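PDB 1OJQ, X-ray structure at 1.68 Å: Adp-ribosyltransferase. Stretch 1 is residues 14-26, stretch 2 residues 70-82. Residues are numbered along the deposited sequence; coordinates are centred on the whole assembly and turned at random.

Stretch 1 14-26: KWGNSLIKSAKYS
Stretch 2 70-82: STISKSVTPDSVY

Residues 14-26 supply the last turns of a helix that ends at Ala23, and residues 70-82 open within a helix already under way, pass through an extended segment (phi/psi -138/147° at Ser75, -122/158° at Val76, -67/129° at Thr77), and finish with Val81 and Tyr82 in a strand that continues beyond the stretch. The two run in opposite directions: the C-terminal end of the first helix lies beside Lys74 and Thr71, whereas Trp15, two to three turns earlier, reaches Pro78, Asp79 and Val81. The register is fixed by Ala23 and Lys74, whose CA atoms are 4.7 Å apart; the CA atoms of Tyr25 and Thr71 are separated by 7.5 Å. Between them 595 Å² is buried, both sides summed.

Trp15 covers the most surface. Its CA-to-CB bond points toward the second stretch, and chi1 of -173° (t) with chi2 of 88° extends the indole across the Pro78-Val81 segment. The one direct hydrogen bond between the stretches lies at the ring edge, where NE1 of Trp15 donates to OD1 of Asp79 at 2.8 Å with a nearly straight angle of 165°. Asp79, with phi/psi of -141/157° and chi1 of -54° (m), starts sideways, but its carboxylate comes nearer and meets the indole close to the ring plane. Val81 (chi1 56°, p) places CG2 over one face of the indole, while its CG1 lies 3.6 Å from CH2 of Trp15. CD of Pro78 approaches CZ2 of Trp15 obliquely at 3.5 Å. The indole thus combines a hydrogen bond at its edge with apolar contacts to Val81 and Pro78.

One turn further on, Leu19 (chi1 -82°, m; chi2 69°, p) continues this apolar surface. Its CD1 lies 3.3 Å from CD of Pro78, a tight contact, so the proline ring, C-gamma endo, meets both Leu19 and Trp15. CB of Ser75 rests 3.7 Å from the carbonyl O of Leu19. That same carbonyl accepts from OG of Ser22 (chi1 73°, p) at 2.8 Å, and water 1 donates to this OG at 2.8 Å while accepting from N of Val76 at 3.0 Å.

Lys74 covers the next largest area, using an m, t, t, t side chain. The backbones come close at Ala23: its CA makes a CA-H...O contact with O of Lys74 at 3.4 Å, and the CB atoms of the two residues are 3.8 Å apart. Lys24 then leaves the helix with phi/psi of 53/54°, and its O receives a hydrogen bond from water 3 at 2.7 Å; this water accepts from NZ of Lys74 at 2.9 Å.

Tyr25 (phi/psi -60/140°; chi1 -72°, m; chi2 141°) carries its ring back to the second stretch, with CE2 3.7 Å from CG2 of Thr71. Its OH and OG of Ser75 (chi1 48°, p) are 4.1 Å apart, too far for direct bonding, and two waters span the gap. Water 4 lies 2.6 Å from OH of Tyr25 and donates to OG of Ser75 at 2.6 Å and O of Thr71 at 2.8 Å. Water 5 lies 2.8 Å from OH of Tyr25 and donates to OG of Ser75 at 3.0 Å.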

ATOM      1  N   LYS A  14       6.682  13.874 -11.424  1.00  9.61           N
ATOM      2  CA  LYS A  14       7.560  13.693 -12.588  1.00 11.22           C
ATOM      3  C   LYS A  14       7.939  12.233 -12.756  1.00 11.00           C
ATOM      4  O   LYS A  14       7.887  11.602 -13.819  1.00  9.12           O
ATOM      5  CB  LYS A  14       8.793  14.588 -12.385  1.00 11.06           C
ATOM      6  CG  LYS A  14       9.776  14.553 -13.548  1.00 15.82           C
ATOM      7  CD  LYS A  14      10.919  15.522 -13.258  1.00 16.65           C
ATOM      8  CE  LYS A  14      12.128  15.197 -14.130  1.00 26.97           C
ATOM      9  NZ  LYS A  14      13.359  15.739 -13.473  1.00 60.66           N
ATOM     10  N   TRP A  15       8.356  11.633 -11.635  1.00  8.90           N
ATOM     11  CA  TRP A  15       8.760  10.222 -11.631  1.00  9.14           C
ATOM     12  C   TRP A  15       7.568   9.344 -11.979  1.00  8.10           C
ATOM     13  O   TRP A  15       7.661   8.500 -12.866  1.00  9.42           O
ATOM     14  CB  TRP A  15       9.344   9.811 -10.283  1.00 10.96           C
ATOM     15  CG  TRP A  15       9.943   8.442 -10.173  1.00  7.20           C
ATOM     16  CD1 TRP A  15      11.232   8.082 -10.455  1.00  9.26           C
ATOM     17  CD2 TRP A  15       9.294   7.235  -9.749  1.00  6.60           C
ATOM     18  NE1 TRP A  15      11.432   6.738 -10.240  1.00  8.45           N
ATOM     19  CE2 TRP A  15      10.244   6.199  -9.803  1.00  8.99           C
ATOM     20  CE3 TRP A  15       7.992   6.944  -9.331  1.00 12.29           C
ATOM     21  CZ2 TRP A  15       9.930   4.889  -9.449  1.00 14.45           C
ATOM     22  CZ3 TRP A  15       7.659   5.655  -8.980  1.00 10.34           C
ATOM     23  CH2 TRP A  15       8.641   4.657  -9.047  1.00 13.76           C
ATOM     24  N   GLY A  16       6.454   9.563 -11.277  1.00  8.07           N
ATOM     25  CA  GLY A  16       5.264   8.787 -11.573  1.00  8.95           C
ATOM     26  C   GLY A  16       4.806   8.876 -13.016  1.00  8.69           C
ATOM     27  O   GLY A  16       4.430   7.825 -13.567  1.00 10.64           O
ATOM     28  N   ASN A  17       4.791  10.053 -13.624  1.00  7.39           N
ATOM     29  CA  ASN A  17       4.368  10.198 -15.019  1.00  5.89           C
ATOM     30  C   ASN A  17       5.220   9.354 -15.960  1.00  7.35           C
ATOM     31  O   ASN A  17       4.780   8.984 -17.058  1.00 11.23           O
ATOM     32  CB  ASN A  17       4.458  11.672 -15.423  1.00  9.90           C
ATOM     33  CG  ASN A  17       3.293  12.496 -14.921  1.00 15.47           C
ATOM     34  OD1 ASN A  17       3.332  13.727 -14.875  1.00 14.77           O
ATOM     35  ND2 ASN A  17       2.226  11.806 -14.533  1.00  9.22           N
ATOM     36  N   SER A  18       6.453   9.057 -15.539  1.00  9.67           N
ATOM     37  CA  SER A  18       7.307   8.229 -16.412  1.00 11.57           C
ATOM     38  C   SER A  18       6.768   6.807 -16.425  1.00 12.18           C
ATOM     39  O   SER A  18       6.860   6.118 -17.444  1.00 13.05           O
ATOM     40  CB  SER A  18       8.784   8.283 -16.012  1.00 10.69           C
ATOM     41  OG  SER A  18       9.048   7.485 -14.859  1.00 10.96           O
ATOM     42  N   LEU A  19       6.179   6.356 -15.305  1.00  8.98           N
ATOM     43  CA  LEU A  19       5.560   5.029 -15.389  1.00  9.68           C
ATOM     44  C   LEU A  19       4.331   5.074 -16.288  1.00  9.33           C
ATOM     45  O   LEU A  19       4.071   4.138 -17.057  1.00 11.12           O
ATOM     46  CB  LEU A  19       5.146   4.499 -14.009  1.00  8.39           C
ATOM     47  CG  LEU A  19       6.266   3.849 -13.185  1.00 11.54           C
ATOM     48  CD1 LEU A  19       7.228   4.943 -12.760  1.00 12.67           C
ATOM     49  CD2 LEU A  19       5.698   3.089 -11.996  1.00  8.58           C
ATOM     50  N   ILE A  20       3.567   6.163 -16.182  1.00  6.86           N
ATOM     51  CA  ILE A  20       2.326   6.207 -16.965  1.00  7.11           C
ATOM     52  C   ILE A  20       2.680   6.194 -18.446  1.00 12.13           C
ATOM     53  O   ILE A  20       2.084   5.470 -19.237  1.00 10.76           O
ATOM     54  CB  ILE A  20       1.476   7.434 -16.606  1.00 10.44           C
ATOM     55  CG1 ILE A  20       0.860   7.322 -15.203  1.00  7.42           C
ATOM     56  CG2 ILE A  20       0.448   7.688 -17.697  1.00 15.32           C
ATOM     57  CD1 ILE A  20       0.138   8.569 -14.721  1.00 13.27           C
ATOM     58  N   LYS A  21       3.677   7.006 -18.794  1.00 11.91           N
ATOM     59  CA  LYS A  21       4.136   7.052 -20.179  1.00  9.36           C
ATOM     60  C   LYS A  21       4.472   5.662 -20.682  1.00  8.75           C
ATOM     61  O   LYS A  21       4.088   5.270 -21.796  1.00 12.00           O
ATOM     62  CB  LYS A  21       5.364   7.961 -20.289  1.00 12.24           C
ATOM     63  CG  LYS A  21       5.860   8.074 -21.724  1.00 18.04           C
ATOM     64  CD  LYS A  21       6.815   9.250 -21.886  1.00 25.46           C
ATOM     65  CE  LYS A  21       7.313   9.341 -23.324  1.00 38.03           C
ATOM     66  NZ  LYS A  21       8.356  10.391 -23.494  1.00 46.37           N
ATOM     67  N   SER A  22       5.179   4.886 -19.861  1.00  9.31           N
ATOM     68  CA  SER A  22       5.620   3.578 -20.339  1.00 11.98           C
ATOM     69  C   SER A  22       4.454   2.619 -20.512  1.00 13.14           C
ATOM     70  O   SER A  22       4.507   1.680 -21.315  1.00 12.71           O
ATOM     71  CB  SER A  22       6.678   2.998 -19.396  1.00 10.17           C
ATOM     72  OG  SER A  22       6.057   2.581 -18.192  1.00 20.23           O
ATOM     73  N   ALA A  23       3.365   2.815 -19.774  1.00 11.16           N
ATOM     74  CA  ALA A  23       2.282   1.827 -19.818  1.00  9.24           C
ATOM     75  C   ALA A  23       1.393   1.932 -21.052  1.00  9.11           C
ATOM     76  O   ALA A  23       0.768   0.913 -21.394  1.00 13.51           O
ATOM     77  CB  ALA A  23       1.445   1.970 -18.538  1.00  9.18           C
ATOM     78  N   LYS A  24       1.295   3.088 -21.708  1.00  9.87           N
ATOM     79  CA  LYS A  24       0.483   3.276 -22.904  1.00  8.80           C
ATOM     80  C   LYS A  24      -0.948   2.825 -22.651  1.00  9.29           C
ATOM     81  O   LYS A  24      -1.465   1.968 -23.371  1.00 14.62           O
ATOM     82  CB  LYS A  24       0.975   2.465 -24.104  1.00 13.58           C
ATOM     83  CG  LYS A  24       2.414   2.715 -24.518  1.00 24.25           C
ATOM     84  CD  LYS A  24       2.815   1.761 -25.636  1.00 24.08           C
ATOM     85  N   TYR A  25      -1.565   3.362 -21.611  1.00 10.41           N
ATOM     86  CA  TYR A  25      -2.864   2.881 -21.195  1.00 13.40           C
ATOM     87  C   TYR A  25      -3.912   3.038 -22.309  1.00 13.94           C
ATOM     88  O   TYR A  25      -3.921   4.075 -22.966  1.00 14.66           O
ATOM     89  CB  TYR A  25      -3.355   3.651 -19.963  1.00 11.29           C
ATOM     90  CG  TYR A  25      -2.648   3.333 -18.673  1.00  7.96           C
ATOM     91  CD1 TYR A  25      -2.379   4.361 -17.779  1.00 14.96           C
ATOM     92  CD2 TYR A  25      -2.276   2.034 -18.361  1.00  5.61           C
ATOM     93  CE1 TYR A  25      -1.734   4.106 -16.579  1.00  9.70           C
ATOM     94  CE2 TYR A  25      -1.625   1.766 -17.166  1.00  3.34           C
ATOM     95  CZ  TYR A  25      -1.366   2.802 -16.298  1.00  3.22           C
ATOM     96  OH  TYR A  25      -0.723   2.552 -15.105  1.00 10.86           O
ATOM     97  N   SER A  26      -4.762   2.035 -22.441  1.00 10.94           N
ATOM     98  CA  SER A  26      -5.944   2.066 -23.289  1.00 13.65           C
ATOM     99  C   SER A  26      -7.138   2.669 -22.560  1.00 17.04           C
ATOM    100  O   SER A  26      -7.073   2.924 -21.362  1.00  8.44           O
ATOM    101  CB  SER A  26      -6.308   0.634 -23.705  1.00  7.70           C
ATOM    102  OG  SER A  26      -6.809  -0.028 -22.539  1.00 14.40           O
ATOM    103  N   SER A  70      -3.940  -6.932 -15.670  1.00  6.10           N
ATOM    104  CA  SER A  70      -3.270  -6.579 -16.923  1.00  6.93           C
ATOM    105  C   SER A  70      -2.817  -5.126 -16.919  1.00  8.44           C
ATOM    106  O   SER A  70      -1.668  -4.820 -17.278  1.00  7.99           O
ATOM    107  CB  SER A  70      -4.222  -6.874 -18.090  1.00  7.79           C
ATOM    108  OG  SER A  70      -3.741  -6.229 -19.250  1.00 12.11           O
ATOM    109  N   THR A  71      -3.716  -4.236 -16.473  1.00  2.85           N
ATOM    110  CA  THR A  71      -3.339  -2.825 -16.420  1.00  2.74           C
ATOM    111  C   THR A  71      -2.080  -2.570 -15.593  1.00  8.21           C
ATOM    112  O   THR A  71      -1.143  -1.856 -15.984  1.00  5.09           O
ATOM    113  CB  THR A  71      -4.526  -2.022 -15.851  1.00  4.72           C
ATOM    114  OG1 THR A  71      -5.617  -2.187 -16.771  1.00  7.76           O
ATOM    115  CG2 THR A  71      -4.193  -0.544 -15.726  1.00  3.17           C
ATOM    116  N   ILE A  72      -2.039  -3.149 -14.386  1.00  6.07           N
ATOM    117  CA  ILE A  72      -0.880  -2.908 -13.498  1.00  6.03           C
ATOM    118  C   ILE A  72       0.390  -3.458 -14.118  1.00  3.96           C
ATOM    119  O   ILE A  72       1.474  -2.883 -13.987  1.00 10.29           O
ATOM    120  CB  ILE A  72      -1.192  -3.511 -12.117  1.00  5.63           C
ATOM    121  CG1 ILE A  72      -2.373  -2.813 -11.405  1.00  4.00           C
ATOM    122  CG2 ILE A  72       0.024  -3.552 -11.198  1.00  8.75           C
ATOM    123  CD1 ILE A  72      -2.841  -3.518 -10.132  1.00  4.83           C
ATOM    124  N   SER A  73       0.300  -4.569 -14.810  1.00  5.15           N
ATOM    125  CA  SER A  73       1.452  -5.250 -15.413  1.00  6.59           C
ATOM    126  C   SER A  73       2.068  -4.422 -16.527  1.00  6.73           C
ATOM    127  O   SER A  73       3.168  -4.740 -16.977  1.00  7.82           O
ATOM    128  CB  SER A  73       1.015  -6.627 -15.951  1.00  9.33           C
ATOM    129  OG  SER A  73       0.372  -6.497 -17.231  1.00 11.46           O
ATOM    130  N   LYS A  74       1.369  -3.380 -16.993  1.00 11.03           N
ATOM    131  CA  LYS A  74       1.871  -2.573 -18.105  1.00  9.33           C
ATOM    132  C   LYS A  74       3.003  -1.635 -17.714  1.00  9.65           C
ATOM    133  O   LYS A  74       3.651  -1.050 -18.590  1.00  7.79           O
ATOM    134  CB  LYS A  74       0.738  -1.762 -18.770  1.00  4.97           C
ATOM    135  CG  LYS A  74      -0.134  -2.706 -19.603  1.00  8.29           C
ATOM    136  CD  LYS A  74      -1.219  -1.939 -20.346  1.00 11.20           C
ATOM    137  CE  LYS A  74      -2.091  -2.881 -21.170  1.00 17.17           C
ATOM    138  NZ  LYS A  74      -3.083  -2.078 -21.967  1.00 18.05           N
ATOM    139  N   SER A  75       3.240  -1.481 -16.411  1.00  7.21           N
ATOM    140  CA  SER A  75       4.401  -0.681 -16.018  1.00  4.85           C
ATOM    141  C   SER A  75       5.131  -1.356 -14.858  1.00  8.62           C
ATOM    142  O   SER A  75       4.541  -2.002 -13.989  1.00 11.30           O
ATOM    143  CB  SER A  75       4.062   0.759 -15.632  1.00 10.03           C
ATOM    144  OG  SER A  75       2.977   0.835 -14.721  1.00 11.01           O
ATOM    145  N   VAL A  76       6.443  -1.161 -14.887  1.00  8.74           N
ATOM    146  CA  VAL A  76       7.282  -1.597 -13.774  1.00  7.75           C
ATOM    147  C   VAL A  76       8.027  -0.401 -13.223  1.00 10.60           C
ATOM    148  O   VAL A  76       8.226   0.632 -13.866  1.00  8.89           O
ATOM    149  CB  VAL A  76       8.281  -2.700 -14.169  1.00  6.09           C
ATOM    150  CG1 VAL A  76       7.518  -3.934 -14.634  1.00 10.39           C
ATOM    151  CG2 VAL A  76       9.262  -2.215 -15.229  1.00  9.44           C
ATOM    152  N   THR A  77       8.466  -0.510 -11.970  1.00  5.70           N
ATOM    153  CA  THR A  77       9.214   0.614 -11.418  1.00  6.03           C
ATOM    154  C   THR A  77      10.563   0.807 -12.107  1.00  5.62           C
ATOM    155  O   THR A  77      11.324  -0.151 -12.236  1.00  8.26           O
ATOM    156  CB  THR A  77       9.462   0.407  -9.903  1.00  9.20           C
ATOM    157  OG1 THR A  77      10.111  -0.862  -9.733  1.00  7.23           O
ATOM    158  CG2 THR A  77       8.144   0.351  -9.135  1.00  8.76           C
ATOM    159  N   PRO A  78      10.863   2.013 -12.557  1.00  8.75           N
ATOM    160  CA  PRO A  78      12.165   2.248 -13.204  1.00  9.62           C
ATOM    161  C   PRO A  78      13.303   2.391 -12.209  1.00 10.16           C
ATOM    162  O   PRO A  78      14.475   2.400 -12.598  1.00  9.18           O
ATOM    163  CB  PRO A  78      11.916   3.586 -13.919  1.00 11.24           C
ATOM    164  CG  PRO A  78      10.999   4.311 -12.972  1.00 10.36           C
ATOM    165  CD  PRO A  78      10.036   3.236 -12.527  1.00  8.83           C
ATOM    166  N   ASP A  79      13.007   2.517 -10.922  1.00 11.72           N
ATOM    167  CA  ASP A  79      13.991   2.535  -9.840  1.00  8.09           C
ATOM    168  C   ASP A  79      13.433   1.755  -8.641  1.00  8.40           C
ATOM    169  O   ASP A  79      12.217   1.665  -8.514  1.00 10.08           O
ATOM    170  CB  ASP A  79      14.326   3.931  -9.331  1.00  7.94           C
ATOM    171  CG  ASP A  79      14.764   4.900 -10.416  1.00 15.26           C
ATOM    172  OD1 ASP A  79      13.952   5.700 -10.921  1.00 11.65           O
ATOM    173  OD2 ASP A  79      15.960   4.839 -10.772  1.00 12.88           O
ATOM    174  N   SER A  80      14.319   1.267  -7.782  1.00  7.82           N
ATOM    175  CA  SER A  80      13.857   0.837  -6.458  1.00 10.50           C
ATOM    176  C   SER A  80      13.234   2.062  -5.801  1.00 10.25           C
ATOM    177  O   SER A  80      13.766   3.172  -5.963  1.00  8.88           O
ATOM    178  CB  SER A  80      15.034   0.274  -5.679  1.00 13.67           C
ATOM    179  OG  SER A  80      14.773   0.184  -4.293  1.00 24.43           O
ATOM    180  N   VAL A  81      12.117   1.938  -5.087  1.00  5.30           N
ATOM    181  CA  VAL A  81      11.498   3.150  -4.533  1.00  5.51           C
ATOM    182  C   VAL A  81      10.713   2.832  -3.266  1.00  9.35           C
ATOM    183  O   VAL A  81      10.205   1.706  -3.185  1.00  9.64           O
ATOM    184  CB  VAL A  81      10.540   3.792  -5.570  1.00 11.24           C
ATOM    185  CG1 VAL A  81       9.481   2.792  -6.031  1.00  6.91           C
ATOM    186  CG2 VAL A  81       9.863   5.047  -5.036  1.00  8.43           C
ATOM    187  N   TYR A  82      10.611   3.770  -2.320  1.00  5.75           N
ATOM    188  CA  TYR A  82       9.688   3.558  -1.204  1.00  4.60           C
ATOM    189  C   TYR A  82       8.293   4.100  -1.517  1.00  7.12           C
ATOM    190  O   TYR A  82       8.154   5.196  -2.051  1.00  9.05           O
ATOM    191  CB  TYR A  82      10.141   4.261   0.083  1.00 10.43           C
ATOM    192  CG  TYR A  82      11.197   3.469   0.835  1.00 10.34           C
ATOM    193  CD1 TYR A  82      12.534   3.817   0.750  1.00  5.01           C
ATOM    194  CD2 TYR A  82      10.817   2.378   1.613  1.00 11.21           C
ATOM    195  CE1 TYR A  82      13.483   3.081   1.440  1.00  9.82           C
ATOM    196  CE2 TYR A  82      11.757   1.635   2.308  1.00  5.20           C
ATOM    197  CZ  TYR A  82      13.082   2.009   2.204  1.00  7.93           C
ATOM    198  OH  TYR A  82      14.023   1.277   2.891  1.00  9.77           O
TER
HETATM  199  O   HOH W   1       7.429   0.315 -17.255  1.00 12.62           O
HETATM  200  O   HOH W   2       3.742  -1.675 -21.145  1.00 32.18           O
HETATM  201  O   HOH W   3      -1.544  -0.678 -23.933  1.00 26.41           O
HETATM  202  O   HOH W   4       0.451   0.223 -15.125  1.00  6.69           O
HETATM  203  O   HOH W   5       1.796   3.594 -14.288  1.00 10.84           O